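Local atomic coordinates of TssK (Serratia sp. FS14, PDB entry 5Y0E), a protein that probably serves, as a trimer, as the adaptor of the bacterial type VI secretion baseplate that links it to the membrane complex. Residues Tyr30-Asn33 / Trp34-His38; Asp255-His258 / Pro259-Phe263; Thr104-Ala107 / Gly108-Asp111; Asp292-Ala295 / Leu296-Gly299. All coordinates share one frame; numbering follows the deposited sequence.

Contact 1: Tyr30-Asn33 / Trp34-His38; sequences YMRN and WGQAH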
loop_
_atom_site.group_PDB
_atom_site.type_symbol
_atom_site.label_atom_id
_atom_site.label_comp_id
_atom_site.label_asym_id
_atom_site.label_seq_id
_atom_site.Cartn_x
_atom_site.Cartn_y
_atom_site.Cartn_z
ATOM N N TYR A 30 -7.709 -21.659 20.487
ATOM C CA TYR A 30 -8.124 -21.844 19.104
ATOM C C TYR A 30 -8.115 -20.520 18.372
ATOM O O TYR A 30 -7.493 -20.383 17.315
ATOM C CB TYR A 30 -9.524 -22.457 19.064
ATOM C CG TYR A 30 -10.056 -22.947 17.722
ATOM C CD1 TYR A 30 -10.613 -22.084 16.805
ATOM C CD2 TYR A 30 -10.055 -24.298 17.418
ATOM C CE1 TYR A 30 -11.120 -22.556 15.608
ATOM C CE2 TYR A 30 -10.563 -24.777 16.239
ATOM C CZ TYR A 30 -11.088 -23.910 15.331
ATOM O OH TYR A 30 -11.584 -24.413 14.148
ATOM N N MET A 31 -8.812 -19.532 18.931
ATOM C CA MET A 31 -8.952 -18.243 18.275
ATOM C C MET A 31 -7.626 -17.526 18.205
ATOM O O MET A 31 -7.309 -16.884 17.200
ATOM C CB MET A 31 -9.970 -17.404 19.024
ATOM C CG MET A 31 -11.175 -18.205 19.379
ATOM S SD MET A 31 -12.381 -17.364 20.404
ATOM C CE MET A 31 -13.041 -18.820 21.199
ATOM N N ARG A 32 -6.839 -17.635 19.265
ATOM C CA ARG A 32 -5.547 -16.987 19.289
ATOM C C ARG A 32 -4.633 -17.585 18.236
ATOM O O ARG A 32 -3.882 -16.866 17.575
ATOM C CB ARG A 32 -4.939 -17.124 20.676
ATOM C CG ARG A 32 -4.686 -15.821 21.356
ATOM C CD ARG A 32 -3.811 -16.002 22.580
ATOM N NE ARG A 32 -4.431 -16.877 23.562
ATOM C CZ ARG A 32 -4.026 -18.109 23.818
ATOM N NH1 ARG A 32 -2.996 -18.612 23.170
ATOM N NH2 ARG A 32 -4.651 -18.828 24.726
ATOM N N ASN A 33 -4.681 -18.898 18.063
ATOM C CA ASN A 33 -3.863 -19.498 17.025
ATOM C C ASN A 33 -4.344 -19.083 15.647
ATOM O O ASN A 33 -3.533 -18.775 14.770
ATOM C CB ASN A 33 -3.849 -21.012 17.182
ATOM C CG ASN A 33 -3.090 -21.445 18.412
ATOM O OD1 ASN A 33 -2.458 -20.628 19.083
ATOM N ND2 ASN A 33 -3.131 -22.728 18.710
ATOM N N TRP A 34 -5.651 -19.044 15.435
ATOM C CA TRP A 34 -6.147 -18.516 14.178
ATOM C C TRP A 34 -5.640 -17.111 13.952
ATOM O O TRP A 34 -5.053 -16.813 12.914
ATOM C CB TRP A 34 -7.663 -18.524 14.148
ATOM C CG TRP A 34 -8.166 -19.496 13.199
ATOM C CD1 TRP A 34 -8.562 -20.761 13.473
ATOM C CD2 TRP A 34 -8.297 -19.333 11.792
ATOM N NE1 TRP A 34 -8.955 -21.395 12.330
ATOM C CE2 TRP A 34 -8.800 -20.536 11.281
ATOM C CE3 TRP A 34 -8.051 -18.283 10.917
ATOM C CZ2 TRP A 34 -9.061 -20.721 9.944
ATOM C CZ3 TRP A 34 -8.302 -18.473 9.588
ATOM C CH2 TRP A 34 -8.805 -19.682 9.110
ATOM N N GLY A 35 -5.861 -16.234 14.920
ATOM C CA GLY A 35 -5.512 -14.844 14.728
ATOM C C GLY A 35 -4.034 -14.652 14.489
ATOM O O GLY A 35 -3.625 -13.986 13.539
ATOM N N GLN A 36 -3.213 -15.253 15.337
ATOM C CA GLN A 36 -1.786 -15.057 15.199
ATOM C C GLN A 36 -1.258 -15.676 13.925
ATOM O O GLN A 36 -0.268 -15.196 13.375
ATOM C CB GLN A 36 -1.066 -15.617 16.413
ATOM C CG GLN A 36 -1.407 -14.877 17.671
ATOM C CD GLN A 36 -0.667 -15.418 18.816
ATOM O OE1 GLN A 36 0.210 -16.232 18.636
ATOM N NE2 GLN A 36 -1.002 -14.987 20.007
ATOM N N ALA A 37 -1.906 -16.717 13.422
ATOM C CA ALA A 37 -1.433 -17.316 12.192
ATOM C C ALA A 37 -1.592 -16.393 11.002
ATOM O O ALA A 37 -0.959 -16.623 9.982
ATOM C CB ALA A 37 -2.161 -18.622 11.925
ATOM N N HIS A 38 -2.410 -15.357 11.089
ATOM C CA HIS A 38 -2.628 -14.526 9.914
ATOM C C HIS A 38 -2.310 -13.054 10.146
ATOM O O HIS A 38 -2.686 -12.219 9.333
ATOM C CB HIS A 38 -4.060 -14.707 9.417
ATOM C CG HIS A 38 -4.396 -16.130 9.129
ATOM N ND1 HIS A 38 -4.700 -17.036 10.122
ATOM C CD2 HIS A 38 -4.410 -16.825 7.970
ATOM C CE1 HIS A 38 -4.917 -18.220 9.584
ATOM N NE2 HIS A 38 -4.745 -18.120 8.280
#
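The carbonyl oxygen of R32 takes the amide of Q36 in a nearly straight hydrogen bond, R32 O to Q36 N 2.8 Å. Q36 CG, held beside its own backbone N (chi1 -65°), comes back over the same oxygen, 3.2 Å from R32 O. Flanking it, M31 O receives G35 N (2.8 Å) and Y30 O receives W34 N (3.0 Å), the i to i+4 pattern of an alpha helix. The amide end of Q36 runs alongside the R32 chain, its NE2 3.9 Å from R32 CD, with the guanidinium and amide planes turned 52° apart. Y30 and W34 also point the same way: the phenol leans its CE1 toward W34 CD1 (3.8 Å), the two rings meeting obliquely, planes 31° apart. One turn on, H38 ND1 donates to W34 O at 2.8 Å, straight and in the plane of the imidazole. The turn forms the last part of helix 17-37, ahead of strand 44-50. There M31 packs on M31 of both other subunits, R32 meets Y30 of the third subunit, and W34 NE1 bonds to G72 O of the second subunit, just before that subunit's strand 74-78.

Contact 2: Asp255-His258 / Pro259-Phe263; sequences DHLH and PERLF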
loop_
_atom_site.group_PDB
_atom_site.type_symbol
_atom_site.label_atom_id
_atom_site.label_comp_id
_atom_site.label_asym_id
_atom_site.label_seq_id
_atom_site.Cartn_x
_atom_site.Cartn_y
_atom_site.Cartn_z
ATOM N N ASP A 255 -10.159 4.457 7.654
ATOM C CA ASP A 255 -10.494 4.449 9.068
ATOM C C ASP A 255 -9.602 3.523 9.863
ATOM O O ASP A 255 -9.468 3.696 11.070
ATOM C CB ASP A 255 -11.942 4.019 9.275
ATOM C CG ASP A 255 -12.891 5.121 9.034
ATOM O OD1 ASP A 255 -12.441 6.265 8.931
ATOM O OD2 ASP A 255 -14.090 4.855 8.972
ATOM N N HIS A 256 -9.022 2.532 9.219
ATOM C CA HIS A 256 -8.204 1.564 9.910
ATOM C C HIS A 256 -7.024 1.189 9.031
ATOM O O HIS A 256 -7.210 0.775 7.885
ATOM C CB HIS A 256 -9.033 0.348 10.271
ATOM C CG HIS A 256 -8.267 -0.703 10.988
ATOM N ND1 HIS A 256 -7.389 -1.545 10.346
ATOM C CD2 HIS A 256 -8.239 -1.052 12.290
ATOM C CE1 HIS A 256 -6.859 -2.374 11.221
ATOM N NE2 HIS A 256 -7.366 -2.102 12.407
ATOM N N LEU A 257 -5.814 1.348 9.561
ATOM C CA LEU A 257 -4.598 1.078 8.801
ATOM C C LEU A 257 -3.476 0.707 9.755
ATOM O O LEU A 257 -3.099 1.516 10.601
ATOM C CB LEU A 257 -4.226 2.288 7.961
ATOM C CG LEU A 257 -2.868 2.274 7.286
ATOM C CD1 LEU A 257 -2.900 1.320 6.117
ATOM C CD2 LEU A 257 -2.510 3.647 6.818
ATOM N N HIS A 258 -2.961 -0.505 9.620
ATOM C CA HIS A 258 -1.862 -0.958 10.453
ATOM C C HIS A 258 -0.553 -0.267 10.051
ATOM O O HIS A 258 -0.262 -0.124 8.860
ATOM C CB HIS A 258 -1.721 -2.477 10.345
ATOM C CG HIS A 258 -0.742 -3.090 11.302
ATOM N ND1 HIS A 258 0.585 -2.731 11.355
ATOM C CD2 HIS A 258 -0.890 -4.083 12.206
ATOM C CE1 HIS A 258 1.207 -3.462 12.257
ATOM N NE2 HIS A 258 0.332 -4.285 12.794
ATOM N N PRO A 259 0.248 0.162 11.030
ATOM C CA PRO A 259 1.506 0.876 10.743
ATOM C C PRO A 259 2.488 0.129 9.871
ATOM O O PRO A 259 3.208 0.755 9.098
ATOM C CB PRO A 259 2.099 1.085 12.140
ATOM C CG PRO A 259 0.939 1.093 13.033
ATOM C CD PRO A 259 -0.106 0.220 12.454
ATOM N N GLU A 260 2.559 -1.183 9.984
ATOM C CA GLU A 260 3.522 -1.906 9.191
ATOM C C GLU A 260 3.208 -1.775 7.724
ATOM O O GLU A 260 4.112 -1.709 6.893
ATOM C CB GLU A 260 3.559 -3.354 9.621
ATOM C CG GLU A 260 4.483 -4.190 8.792
ATOM C CD GLU A 260 3.799 -4.821 7.570
ATOM O OE1 GLU A 260 2.582 -5.111 7.611
ATOM O OE2 GLU A 260 4.483 -5.024 6.569
ATOM N N ARG A 261 1.940 -1.696 7.386
ATOM C CA ARG A 261 1.593 -1.547 5.997
ATOM C C ARG A 261 2.008 -0.177 5.493
ATOM O O ARG A 261 2.572 -0.045 4.404
ATOM C CB ARG A 261 0.097 -1.802 5.845
ATOM C CG ARG A 261 -0.416 -1.751 4.458
ATOM C CD ARG A 261 -1.911 -1.829 4.459
ATOM N NE ARG A 261 -2.434 -1.731 3.111
ATOM C CZ ARG A 261 -3.670 -1.383 2.824
ATOM N NH1 ARG A 261 -4.507 -1.116 3.792
ATOM N NH2 ARG A 261 -4.054 -1.296 1.572
ATOM N N LEU A 262 1.782 0.846 6.292
ATOM C CA LEU A 262 2.179 2.181 5.890
ATOM C C LEU A 262 3.690 2.303 5.763
ATOM O O LEU A 262 4.193 2.986 4.869
ATOM C CB LEU A 262 1.649 3.175 6.893
ATOM C CG LEU A 262 1.930 4.624 6.580
ATOM C CD1 LEU A 262 1.116 5.120 5.417
ATOM C CD2 LEU A 262 1.610 5.380 7.809
ATOM N N PHE A 263 4.422 1.649 6.654
ATOM C CA PHE A 263 5.863 1.749 6.645
ATOM C C PHE A 263 6.430 1.144 5.377
ATOM O O PHE A 263 7.285 1.741 4.716
ATOM C CB PHE A 263 6.415 1.060 7.882
ATOM C CG PHE A 263 7.876 1.209 8.057
ATOM C CD1 PHE A 263 8.755 0.369 7.401
ATOM C CD2 PHE A 263 8.385 2.175 8.909
ATOM C CE1 PHE A 263 10.119 0.505 7.566
ATOM C CE2 PHE A 263 9.746 2.308 9.088
ATOM C CZ PHE A 263 10.608 1.478 8.415
#
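E260 N donates to H258 ND1 at 2.9 Å, with an N-H...N angle of 164° and the donor close to the plane of the imidazole. H258 stands at the N-cap, and its CG lies anti to the backbone N (chi1 -172°), which swings the ring forward over the start of the helix so that ND1 can meet an amide of the first turn. NE2, on the other side of the ring, bonds to C41 O; two such partners fix the ring's rotation and are consistent with a neutral histidine protonated at NE2. The carbonyl of H258 is shared more loosely: R261 N and L262 N both reach its oxygen, at 3.1 and 3.4 Å, in weak bonds. Side-chain packing follows. E260 CB lies 3.5 Å from H258 ND1, next to the capped amide. L257 crosses R261 at about a right angle, its CD1 3.7 Å from R261 CD, while its other methyl, CD2, touches L262 CD1 at 4.2 Å. R261 is stretched from CG to NE, and its NH2 leaves the contact to pair with E260 of the third subunit; reciprocally, E260 binds R261 and H250 of the second subunit. P259 and L262 face helices 197-222 and 294-309. This is a side-chain N-cap with proline as the first helical residue, opening helix 259-273 of the helical bundle; intersubunit salt bridges of E260 and R261 tie this first turn to both other subunits.

Contact 3: Thr104-Ala107 / Gly108-Asp111; sequences TYRA and GRED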
loop_
_atom_site.group_PDB
_atom_site.type_symbol
_atom_site.label_atom_id
_atom_site.label_comp_id
_atom_site.label_asym_id
_atom_site.label_seq_id
_atom_site.Cartn_x
_atom_site.Cartn_y
_atom_site.Cartn_z
ATOM N N THR A 104 1.531 -13.279 32.483
ATOM C CA THR A 104 1.394 -14.361 31.534
ATOM C C THR A 104 0.661 -15.530 32.183
ATOM O O THR A 104 0.787 -15.772 33.384
ATOM C CB THR A 104 2.763 -14.812 31.054
ATOM O OG1 THR A 104 3.442 -15.432 32.135
ATOM C CG2 THR A 104 3.581 -13.623 30.598
ATOM N N TYR A 105 -0.118 -16.251 31.378
ATOM C CA TYR A 105 -0.782 -17.445 31.876
ATOM C C TYR A 105 0.238 -18.532 32.160
ATOM O O TYR A 105 1.030 -18.891 31.288
ATOM C CB TYR A 105 -1.812 -17.969 30.877
ATOM C CG TYR A 105 -2.521 -19.195 31.399
ATOM C CD1 TYR A 105 -1.973 -20.460 31.247
ATOM C CD2 TYR A 105 -3.714 -19.088 32.086
ATOM C CE1 TYR A 105 -2.592 -21.565 31.751
ATOM C CE2 TYR A 105 -4.337 -20.191 32.590
ATOM C CZ TYR A 105 -3.771 -21.426 32.418
ATOM O OH TYR A 105 -4.391 -22.544 32.912
ATOM N N ARG A 106 0.197 -19.088 33.361
ATOM C CA ARG A 106 1.008 -20.256 33.679
ATOM C C ARG A 106 0.165 -21.249 34.456
ATOM O O ARG A 106 -0.533 -20.875 35.403
ATOM C CB ARG A 106 2.258 -19.904 34.483
ATOM C CG ARG A 106 3.256 -21.056 34.566
ATOM C CD ARG A 106 4.207 -21.015 33.389
ATOM N NE ARG A 106 4.853 -19.713 33.338
ATOM C CZ ARG A 106 6.056 -19.454 33.844
ATOM N NH1 ARG A 106 6.762 -20.417 34.425
ATOM N NH2 ARG A 106 6.563 -18.231 33.761
ATOM N N ALA A 107 0.234 -22.514 34.053
ATOM C CA ALA A 107 -0.578 -23.534 34.697
ATOM C C ALA A 107 -0.150 -23.784 36.132
ATOM O O ALA A 107 -0.979 -24.205 36.945
ATOM C CB ALA A 107 -0.527 -24.832 33.893
ATOM N N GLY A 108 1.110 -23.514 36.463
ATOM C CA GLY A 108 1.614 -23.660 37.817
ATOM C C GLY A 108 1.158 -22.608 38.810
ATOM O O GLY A 108 1.532 -22.680 39.983
ATOM N N ARG A 109 0.361 -21.639 38.382
ATOM C CA ARG A 109 -0.080 -20.565 39.248
ATOM C C ARG A 109 -1.572 -20.384 39.076
ATOM O O ARG A 109 -2.120 -20.625 38.005
ATOM C CB ARG A 109 0.618 -19.234 38.931
ATOM C CG ARG A 109 2.112 -19.315 38.700
ATOM C CD ARG A 109 2.708 -17.919 38.552
ATOM N NE ARG A 109 2.165 -17.181 37.415
ATOM C CZ ARG A 109 2.863 -16.853 36.332
ATOM N NH1 ARG A 109 2.290 -16.179 35.341
ATOM N NH2 ARG A 109 4.142 -17.185 36.248
ATOM N N GLU A 110 -2.217 -19.937 40.139
ATOM C CA GLU A 110 -3.636 -19.649 40.070
ATOM C C GLU A 110 -3.877 -18.500 39.108
ATOM O O GLU A 110 -3.051 -17.600 38.973
ATOM C CB GLU A 110 -4.151 -19.317 41.462
ATOM C CG GLU A 110 -3.275 -19.933 42.538
ATOM C CD GLU A 110 -3.743 -19.612 43.925
ATOM O OE1 GLU A 110 -4.470 -20.446 44.509
ATOM O OE2 GLU A 110 -3.392 -18.521 44.421
ATOM N N ASP A 111 -5.012 -18.550 38.413
ATOM C CA ASP A 111 -5.332 -17.576 37.385
ATOM C C ASP A 111 -6.433 -16.616 37.783
ATOM O O ASP A 111 -6.604 -15.583 37.127
ATOM C CB ASP A 111 -5.756 -18.284 36.093
ATOM C CG ASP A 111 -5.330 -17.531 34.863
ATOM O OD1 ASP A 111 -4.124 -17.246 34.765
ATOM O OD2 ASP A 111 -6.183 -17.204 34.011
#
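R109 reaches back across the turn to T104: its NH1 gives a weak hydrogen bond to T104 OG1 at 3.5 Å, an acceptor at the edge and in the plane of the guanidinium. The backbone amide of R109 is satisfied by R106 O, R109 N to R106 O 3.2 Å, closing a type I beta turn from R106 to R109. A bend at chi3 (-61°) turns the R109 guanidinium back over R106, whose CB lies 3.6 Å from R109 CZ and centred on one face, while R109 NH2 in turn comes over one face of the R106 guanidinium. The two groups are turned 62° apart and their NH2 atoms approach to 3.6 Å; both form a salt bridge with OE2 of E162, which probably accounts for their closeness. On the other side of the loop D111 brings its carboxylate to the Y105 ring, OD1 3.3 Å from Y105 CD2, with OD2 near the ring plane at the edge. The Y105 hydroxyl bonds to N25 ND2. One carboxylate oxygen of E162 thus pairs with both arginines and probably offsets much of their charge, in a surface loop between strands 96-103 and 112-113.

Contact 4: Asp292-Ala295 / Leu296-Gly299; sequences DNLA and LCFG
The F298 ring has the carbonyl oxygen of L294 at its edge and in its plane, L294 O to F298 CD2 3.5 Å, while one turn back along the helix the L294 chain lies beside it, pointing the same way, its CD2 3.9 Å from F298 CE2. F263 meets the same ring edge-to-face, and L262 touches it as well, both from helix 259-273. The other flat group, the N293 carboxamide, slants across L296: OD1 is 3.1 Å from L296 CB, and ND2 lies 4.0 Å from L296 CD2. That oxygen also accepts L296 N at 3.2 Å, the amide coming from above the carboxamide plane (46° out of it) and not along a lone pair. Chi1 of -165° carries the N293 carboxamide away from its own N and over the first turn, where OD1 can take this amide. Backbone bonds continue the helix: F298 N to L294 O at 2.8 Å, G299 N to A295 O at 2.8 Å, and a weak one from C297 N to N293 O. The sulfur of C297 tucks between N and carbonyl (chi1 65°), leaning back over the preceding turn. L294 also touches I187 and Y289 from loops. Here N293 is an asparagine N-cap, its OD1 accepting the amide three residues on, at the start of helix 294-309, and L294, C297 and F298 form an apolar face that packs on P259, F263 and L262 of helix 259-273 in the bundle.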
loop_
_atom_site.group_PDB
_atom_site.type_symbol
_atom_site.label_atom_id
_atom_site.label_comp_id
_atom_site.label_asym_id
_atom_site.label_seq_id
_atom_site.Cartn_x
_atom_site.Cartn_y
_atom_site.Cartn_z
ATOM N N ASP A 292 7.661 -2.002 18.050
ATOM C CA ASP A 292 7.728 -1.458 19.396
ATOM C C ASP A 292 8.644 -0.245 19.501
ATOM O O ASP A 292 9.022 0.131 20.604
ATOM C CB ASP A 292 8.149 -2.542 20.385
ATOM C CG ASP A 292 7.111 -3.649 20.509
ATOM O OD1 ASP A 292 6.042 -3.396 21.086
ATOM O OD2 ASP A 292 7.357 -4.772 20.029
ATOM N N ASN A 293 8.992 0.383 18.382
ATOM C CA ASN A 293 9.668 1.668 18.418
ATOM C C ASN A 293 9.362 2.460 17.156
ATOM O O ASN A 293 10.247 2.723 16.340
ATOM C CB ASN A 293 11.172 1.480 18.584
ATOM C CG ASN A 293 11.883 2.763 18.988
ATOM O OD1 ASN A 293 11.375 3.874 18.825
ATOM N ND2 ASN A 293 13.063 2.605 19.528
ATOM N N LEU A 294 8.107 2.860 17.008
ATOM C CA LEU A 294 7.671 3.437 15.753
ATOM C C LEU A 294 8.222 4.827 15.543
ATOM O O LEU A 294 8.510 5.196 14.405
ATOM C CB LEU A 294 6.146 3.439 15.680
ATOM C CG LEU A 294 5.523 2.039 15.531
ATOM C CD1 LEU A 294 4.019 2.077 15.656
ATOM C CD2 LEU A 294 5.908 1.384 14.236
ATOM N N ALA A 295 8.394 5.597 16.620
ATOM C CA ALA A 295 8.994 6.924 16.502
ATOM C C ALA A 295 10.392 6.860 15.900
ATOM O O ALA A 295 10.742 7.664 15.032
ATOM C CB ALA A 295 9.034 7.603 17.860
ATOM N N LEU A 296 11.198 5.907 16.335
ATOM C CA LEU A 296 12.529 5.768 15.772
ATOM C C LEU A 296 12.476 5.448 14.289
ATOM O O LEU A 296 13.024 6.187 13.468
ATOM C CB LEU A 296 13.301 4.687 16.507
ATOM C CG LEU A 296 14.666 4.491 15.869
ATOM C CD1 LEU A 296 15.577 5.633 16.238
ATOM C CD2 LEU A 296 15.276 3.173 16.250
ATOM N N CYS A 297 11.827 4.337 13.927
ATOM C CA CYS A 297 11.908 3.861 12.553
ATOM C C CYS A 297 11.123 4.756 11.612
ATOM O O CYS A 297 11.580 5.032 10.506
ATOM C CB CYS A 297 11.458 2.397 12.440
ATOM S SG CYS A 297 9.750 1.957 12.796
ATOM N N PHE A 298 9.969 5.259 12.033
ATOM C CA PHE A 298 9.309 6.248 11.194
ATOM C C PHE A 298 10.099 7.540 11.152
ATOM O O PHE A 298 10.114 8.233 10.127
ATOM C CB PHE A 298 7.885 6.524 11.674
ATOM C CG PHE A 298 6.858 5.646 11.034
ATOM C CD1 PHE A 298 6.257 6.016 9.848
ATOM C CD2 PHE A 298 6.514 4.446 11.608
ATOM C CE1 PHE A 298 5.331 5.197 9.245
ATOM C CE2 PHE A 298 5.594 3.625 11.020
ATOM C CZ PHE A 298 4.995 3.990 9.835
ATOM N N GLY A 299 10.756 7.879 12.253
ATOM C CA GLY A 299 11.541 9.092 12.274
ATOM C C GLY A 299 12.597 9.094 11.199
ATOM O O GLY A 299 12.770 10.077 10.497
#

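Along the chain the order is contact 1, contact 3, contact 2, contact 4. Contacts 2 and 4 are the first turns of consecutive helices, 259-273 and 294-309, with centres about 13 Å apart, and they touch directly: P259 O lies 3.8 Å from F298 CZ, and F263 CE2 3.6 Å from C297 O. Contact 1, at the end of helix 17-37, and contact 3, in a loop of the mixed sheet, have centres about 21 Å apart and do not touch, but both meet the second subunit. Contacts 1 and 2 both reach the third subunit, their centres about 20 Å apart. Thus the N-terminal helix and loop and the helical bundle each carry trimer contacts, while contact 4 stays within its own chain.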